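Long-range contacts in sugar phosphate isomerase/epimerase (Parabacteroides distasonis, PDB 3L23), which binds a magnesium ion in a xylose isomerase-like TIM barrel and probably acts as an isomerase or epimerase on sugar substrates: residues L35-K39 / M67-L73; W110-A115 / V152-I158. All coordinates share one frame. Residues are numbered along the deposited sequence.

Contact 1: L35-K39 / M67-L73; sequences LRKVK and MAEDAGL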
loop_
_atom_site.group_PDB
_atom_site.type_symbol
_atom_site.label_atom_id
_atom_site.label_comp_id
_atom_site.label_asym_id
_atom_site.label_seq_id
_atom_site.Cartn_x
_atom_site.Cartn_y
_atom_site.Cartn_z
ATOM N N LEU A 35 -2.659 -18.003 -10.289
ATOM C CA LEU A 35 -2.866 -17.846 -8.846
ATOM C C LEU A 35 -2.329 -19.090 -8.103
ATOM O O LEU A 35 -1.730 -18.963 -7.024
ATOM C CB LEU A 35 -4.328 -17.564 -8.526
ATOM C CG LEU A 35 -4.793 -16.144 -8.862
ATOM C CD1 LEU A 35 -6.357 -16.064 -9.019
ATOM C CD2 LEU A 35 -4.262 -15.170 -7.825
ATOM N N ARG A 36 -2.507 -20.265 -8.684
ATOM C CA ARG A 36 -1.860 -21.481 -8.163
ATOM C C ARG A 36 -0.338 -21.360 -8.128
ATOM O O ARG A 36 0.309 -21.820 -7.156
ATOM C CB ARG A 36 -2.275 -22.724 -8.942
ATOM C CG ARG A 36 -3.731 -23.103 -8.727
ATOM C CD ARG A 36 -4.037 -24.512 -9.197
ATOM N NE ARG A 36 -3.836 -24.747 -10.632
ATOM C CZ ARG A 36 -4.750 -24.526 -11.584
ATOM N NH1 ARG A 36 -5.962 -24.068 -11.318
ATOM N NH2 ARG A 36 -4.440 -24.801 -12.833
ATOM N N LYS A 37 0.235 -20.737 -9.157
ATOM C CA LYS A 37 1.700 -20.496 -9.191
ATOM C C LYS A 37 2.129 -19.579 -8.056
ATOM O O LYS A 37 3.185 -19.770 -7.461
ATOM C CB LYS A 37 2.165 -19.964 -10.558
ATOM C CG LYS A 37 3.725 -19.790 -10.701
ATOM C CD LYS A 37 4.243 -19.716 -12.188
ATOM C CE LYS A 37 5.819 -19.684 -12.269
ATOM N NZ LYS A 37 6.372 -20.002 -13.691
ATOM N N VAL A 38 1.316 -18.572 -7.739
ATOM C CA VAL A 38 1.569 -17.687 -6.602
ATOM C C VAL A 38 1.649 -18.495 -5.287
ATOM O O VAL A 38 2.601 -18.354 -4.524
ATOM C CB VAL A 38 0.510 -16.573 -6.496
ATOM C CG1 VAL A 38 0.623 -15.834 -5.179
ATOM C CG2 VAL A 38 0.674 -15.607 -7.689
ATOM N N LYS A 39 0.675 -19.368 -5.083
ATOM C CA LYS A 39 0.686 -20.261 -3.937
ATOM C C LYS A 39 1.934 -21.140 -3.949
ATOM O O LYS A 39 2.611 -21.269 -2.936
ATOM C CB LYS A 39 -0.558 -21.160 -3.903
ATOM C CG LYS A 39 -0.599 -22.090 -2.687
ATOM C CD LYS A 39 -0.920 -21.357 -1.388
ATOM C CE LYS A 39 -1.026 -22.385 -0.243
ATOM N NZ LYS A 39 -1.672 -21.779 0.944
HETATM N N MSE A 67 -11.195 -17.675 -7.279
HETATM C CA MSE A 67 -9.995 -18.314 -7.868
HETATM C C MSE A 67 -8.806 -18.244 -6.907
HETATM O O MSE A 67 -8.043 -19.181 -6.780
HETATM C CB MSE A 67 -9.665 -17.715 -9.250
HETATM C CG MSE A 67 -10.680 -18.091 -10.312
HETATM SE SE MSE A 67 -10.123 -17.563 -12.105
HETATM C CE MSE A 67 -10.599 -15.694 -11.988
ATOM N N ALA A 68 -8.673 -17.123 -6.226
ATOM C CA ALA A 68 -7.591 -16.931 -5.259
ATOM C C ALA A 68 -7.745 -17.928 -4.101
ATOM O O ALA A 68 -6.815 -18.590 -3.678
ATOM C CB ALA A 68 -7.619 -15.519 -4.745
ATOM N N GLU A 69 -8.951 -18.024 -3.591
ATOM C CA GLU A 69 -9.229 -18.914 -2.473
ATOM C C GLU A 69 -9.096 -20.363 -2.859
ATOM O O GLU A 69 -8.554 -21.137 -2.092
ATOM C CB GLU A 69 -10.592 -18.590 -1.866
ATOM C CG GLU A 69 -10.523 -17.357 -1.024
ATOM C CD GLU A 69 -11.840 -16.827 -0.470
ATOM O OE1 GLU A 69 -12.919 -17.420 -0.665
ATOM O OE2 GLU A 69 -11.783 -15.760 0.173
ATOM N N ASP A 70 -9.544 -20.741 -4.054
ATOM C CA ASP A 70 -9.355 -22.110 -4.509
ATOM C C ASP A 70 -7.881 -22.471 -4.620
ATOM O O ASP A 70 -7.541 -23.649 -4.536
ATOM C CB ASP A 70 -10.009 -22.351 -5.871
ATOM C CG ASP A 70 -11.536 -22.417 -5.808
ATOM O OD1 ASP A 70 -12.135 -22.476 -4.704
ATOM O OD2 ASP A 70 -12.139 -22.406 -6.903
ATOM N N ALA A 71 -7.022 -21.476 -4.864
ATOM C CA ALA A 71 -5.560 -21.660 -4.931
ATOM C C ALA A 71 -4.900 -21.685 -3.574
ATOM O O ALA A 71 -3.677 -21.800 -3.503
ATOM C CB ALA A 71 -4.893 -20.543 -5.787
ATOM N N GLY A 72 -5.664 -21.502 -2.511
ATOM C CA GLY A 72 -5.104 -21.441 -1.162
ATOM C C GLY A 72 -4.641 -20.093 -0.698
ATOM O O GLY A 72 -3.866 -20.012 0.265
ATOM N N LEU A 73 -5.086 -19.022 -1.369
ATOM C CA LEU A 73 -4.681 -17.682 -1.054
ATOM C C LEU A 73 -5.817 -16.939 -0.365
ATOM O O LEU A 73 -6.997 -17.266 -0.564
ATOM C CB LEU A 73 -4.282 -16.922 -2.337
ATOM C CG LEU A 73 -3.162 -17.543 -3.187
ATOM C CD1 LEU A 73 -3.063 -16.859 -4.539
ATOM C CD2 LEU A 73 -1.815 -17.463 -2.457
#
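Residues 35-39 belong to helix 31-40, and 67-73 to the end of helix 61-70 and the turn that leads into strand 74-79. The backbones come close where Arg36 CA lies 4.9 Å from Ala71 CA, and Leu35 CA is 6.0 Å from Ala68 CA. Gly72, with positive phi, ends the second helix in a Schellman motif: Leu73 N bonds to Ala68 O (2.9 Å) and Gly72 N to Glu69 O (2.9 Å). A methyl is all that Ala71 places between the backbones, its CB 3.7 Å from Leu35 O and 3.8 Å from Arg36 N. Leu35 reaches across the interface, CD1 lying 3.7 Å from the CB of selenomethionine Met67 and CD2 3.9 Å from Leu73 CD1. The same Leu73 CD1 meets Val38 CG1 at 3.9 Å, and both Leu73 and Ala68 rest on Leu46 of strand 45-52. Toward solvent, Lys39 passes over the turn, CG 3.2 Å from Ala71 O, and its NZ donates a hydrogen bond to Gly72 O (2.9 Å). Two neighbouring helices of the barrel's outer layer are thus joined by apolar packing, with one lysine hydrogen bond to a carbonyl of the turn that ends the second helix.

Contact 2: W110-A115 / V152-I158; sequences WKATAA and VIKAEGI. With EDO (1,2-ethanediol), chain E.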
loop_
_atom_site.group_PDB
_atom_site.type_symbol
_atom_site.label_atom_id
_atom_site.label_comp_id
_atom_site.label_asym_id
_atom_site.label_seq_id
_atom_site.Cartn_x
_atom_site.Cartn_y
_atom_site.Cartn_z
ATOM N N TRP A 110 -15.328 6.504 -1.572
ATOM C CA TRP A 110 -14.991 5.645 -0.439
ATOM C C TRP A 110 -16.186 4.767 -0.022
ATOM O O TRP A 110 -15.999 3.595 0.295
ATOM C CB TRP A 110 -14.434 6.446 0.755
ATOM C CG TRP A 110 -13.019 6.865 0.503
ATOM C CD1 TRP A 110 -12.550 8.117 0.437
ATOM C CD2 TRP A 110 -11.900 5.992 0.254
ATOM N NE1 TRP A 110 -11.209 8.117 0.153
ATOM C CE2 TRP A 110 -10.776 6.817 0.040
ATOM C CE3 TRP A 110 -11.746 4.599 0.196
ATOM C CZ2 TRP A 110 -9.511 6.292 -0.204
ATOM C CZ3 TRP A 110 -10.516 4.077 -0.070
ATOM C CH2 TRP A 110 -9.402 4.926 -0.269
ATOM N N LYS A 111 -17.383 5.330 -0.021
ATOM C CA LYS A 111 -18.576 4.547 0.337
ATOM C C LYS A 111 -18.743 3.316 -0.583
ATOM O O LYS A 111 -18.841 2.188 -0.099
ATOM C CB LYS A 111 -19.844 5.401 0.314
ATOM C CG LYS A 111 -21.087 4.596 0.689
ATOM C CD LYS A 111 -22.259 5.463 1.008
ATOM C CE LYS A 111 -23.513 4.612 1.380
ATOM N NZ LYS A 111 -24.663 5.474 1.456
ATOM N N ALA A 112 -18.740 3.548 -1.891
ATOM C CA ALA A 112 -18.911 2.463 -2.880
ATOM C C ALA A 112 -17.772 1.460 -2.830
ATOM O O ALA A 112 -17.993 0.254 -2.888
ATOM C CB ALA A 112 -19.013 3.049 -4.253
ATOM N N THR A 113 -16.542 1.951 -2.741
ATOM C CA THR A 113 -15.368 1.095 -2.691
ATOM C C THR A 113 -15.302 0.263 -1.400
ATOM O O THR A 113 -15.021 -0.942 -1.453
ATOM C CB THR A 113 -14.123 1.975 -2.872
ATOM O OG1 THR A 113 -14.284 2.672 -4.120
ATOM C CG2 THR A 113 -12.807 1.151 -2.854
ATOM N N ALA A 114 -15.578 0.875 -0.263
ATOM C CA ALA A 114 -15.557 0.178 1.020
ATOM C C ALA A 114 -16.666 -0.891 1.077
ATOM O O ALA A 114 -16.430 -2.005 1.574
ATOM C CB ALA A 114 -15.700 1.173 2.192
ATOM N N ALA A 115 -17.847 -0.573 0.542
ATOM C CA ALA A 115 -18.944 -1.535 0.464
ATOM C C ALA A 115 -18.514 -2.779 -0.309
ATOM O O ALA A 115 -18.752 -3.899 0.157
ATOM C CB ALA A 115 -20.201 -0.905 -0.163
ATOM N N VAL A 152 -16.308 6.954 6.788
ATOM C CA VAL A 152 -17.084 6.350 5.702
ATOM C C VAL A 152 -16.774 4.847 5.537
ATOM O O VAL A 152 -17.677 4.042 5.391
ATOM C CB VAL A 152 -16.830 7.091 4.374
ATOM C CG1 VAL A 152 -17.448 6.339 3.202
ATOM C CG2 VAL A 152 -17.366 8.509 4.480
ATOM N N ILE A 153 -15.504 4.507 5.584
ATOM C CA ILE A 153 -15.017 3.120 5.415
ATOM C C ILE A 153 -15.500 2.211 6.551
ATOM O O ILE A 153 -15.995 1.105 6.310
ATOM C CB ILE A 153 -13.486 3.100 5.317
ATOM C CG1 ILE A 153 -13.038 3.813 4.009
ATOM C CG2 ILE A 153 -12.937 1.693 5.338
ATOM C CD1 ILE A 153 -11.533 4.174 3.959
ATOM N N LYS A 154 -15.392 2.694 7.785
ATOM C CA LYS A 154 -15.845 1.898 8.944
ATOM C C LYS A 154 -17.339 1.651 8.924
ATOM O O LYS A 154 -17.799 0.569 9.329
ATOM C CB LYS A 154 -15.439 2.566 10.262
ATOM C CG LYS A 154 -13.958 2.601 10.535
ATOM C CD LYS A 154 -13.667 2.936 11.984
ATOM C CE LYS A 154 -12.167 3.074 12.249
ATOM N NZ LYS A 154 -11.894 3.195 13.709
ATOM N N ALA A 155 -18.100 2.638 8.442
ATOM C CA ALA A 155 -19.575 2.569 8.362
ATOM C C ALA A 155 -20.053 1.542 7.340
ATOM O O ALA A 155 -21.202 1.087 7.414
ATOM C CB ALA A 155 -20.151 3.925 8.037
ATOM N N GLU A 156 -19.202 1.226 6.364
ATOM C CA GLU A 156 -19.459 0.161 5.395
ATOM C C GLU A 156 -18.990 -1.211 5.879
ATOM O O GLU A 156 -19.215 -2.222 5.190
ATOM C CB GLU A 156 -18.814 0.493 4.039
ATOM C CG GLU A 156 -19.419 1.708 3.376
ATOM C CD GLU A 156 -20.923 1.626 3.236
ATOM O OE1 GLU A 156 -21.417 0.542 2.854
ATOM O OE2 GLU A 156 -21.621 2.632 3.522
ATOM N N GLY A 157 -18.321 -1.268 7.028
ATOM C CA GLY A 157 -17.955 -2.551 7.612
ATOM C C GLY A 157 -16.507 -2.942 7.677
ATOM O O GLY A 157 -16.218 -4.078 8.021
ATOM N N ILE A 158 -15.595 -2.030 7.349
ATOM C CA ILE A 158 -14.159 -2.297 7.415
ATOM C C ILE A 158 -13.605 -1.585 8.651
ATOM O O ILE A 158 -13.323 -0.399 8.616
ATOM C CB ILE A 158 -13.463 -1.857 6.113
ATOM C CG1 ILE A 158 -14.104 -2.602 4.918
ATOM C CG2 ILE A 158 -11.972 -2.139 6.157
ATOM C CD1 ILE A 158 -13.474 -2.292 3.562
HETATM C C1 EDO E . -15.477 3.042 -7.745
HETATM O O1 EDO E . -16.081 2.382 -6.640
HETATM C C2 EDO E . -14.291 2.193 -8.148
HETATM O O2 EDO E . -13.933 2.388 -9.513
#
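Glu156 and Ala114 bury the most surface here, with Ile153 and Lys111 equal behind them. Ala114, in helix 103-119, points its methyl at the end of helix 136-155, and the small side chains of Ala114 and Ala115 are consistent with the close backbones: Ala114 CA is 5.3 Å from Ile153 CA, and Ala115 CA 5.2 Å from Glu156 CA. Ala114 CB touches Ile153 CA at 3.8 Å and Glu156 CB at 3.7 Å, while Ala114 O lies 3.6 Å from Ile158 CD1, just past the Schellman turn at Gly157. Ile153 extends inward to Trp110, its CD1 3.8 Å from CE3 and 4.3 Å from the centroid of the six-membered ring, an off-centre CH-pi contact. That indole also packs on Leu125 and Gln127 of strand 124-127, tying the helix pair to the barrel wall. Val152 adds CG1, 3.4 Å from Lys111 N. On the outer side Glu156 folds over the first helix, OE1 3.6 Å from Ala115 CB and OE2 3.5 Å from Lys111 CE, without a hydrogen bond across the segments. Packing between these adjacent barrel helices therefore rests on shape and apolar contact, the acidic group of Glu156 meeting carbon atoms where the interface opens outward.

Both contacts pair consecutive helices on the outside of the same TIM barrel, each using the Schellman turn that ends the second helix, and an alanine at the closest approach. They share no helix: contact 1 joins 31-40 to 61-70, contact 2 joins 103-119 to 136-155, and their centres lie 26 Å apart with no touch. Each is partly buried, apolar toward the strands and polar toward solvent. Contact 1 relies on aliphatic side chains and a lysine-to-carbonyl hydrogen bond, away from the metal site. Contact 2 has no hydrogen bond between its segments but includes an indole, Trp110, whose side chain is about 10 Å from that of magnesium ligand His165.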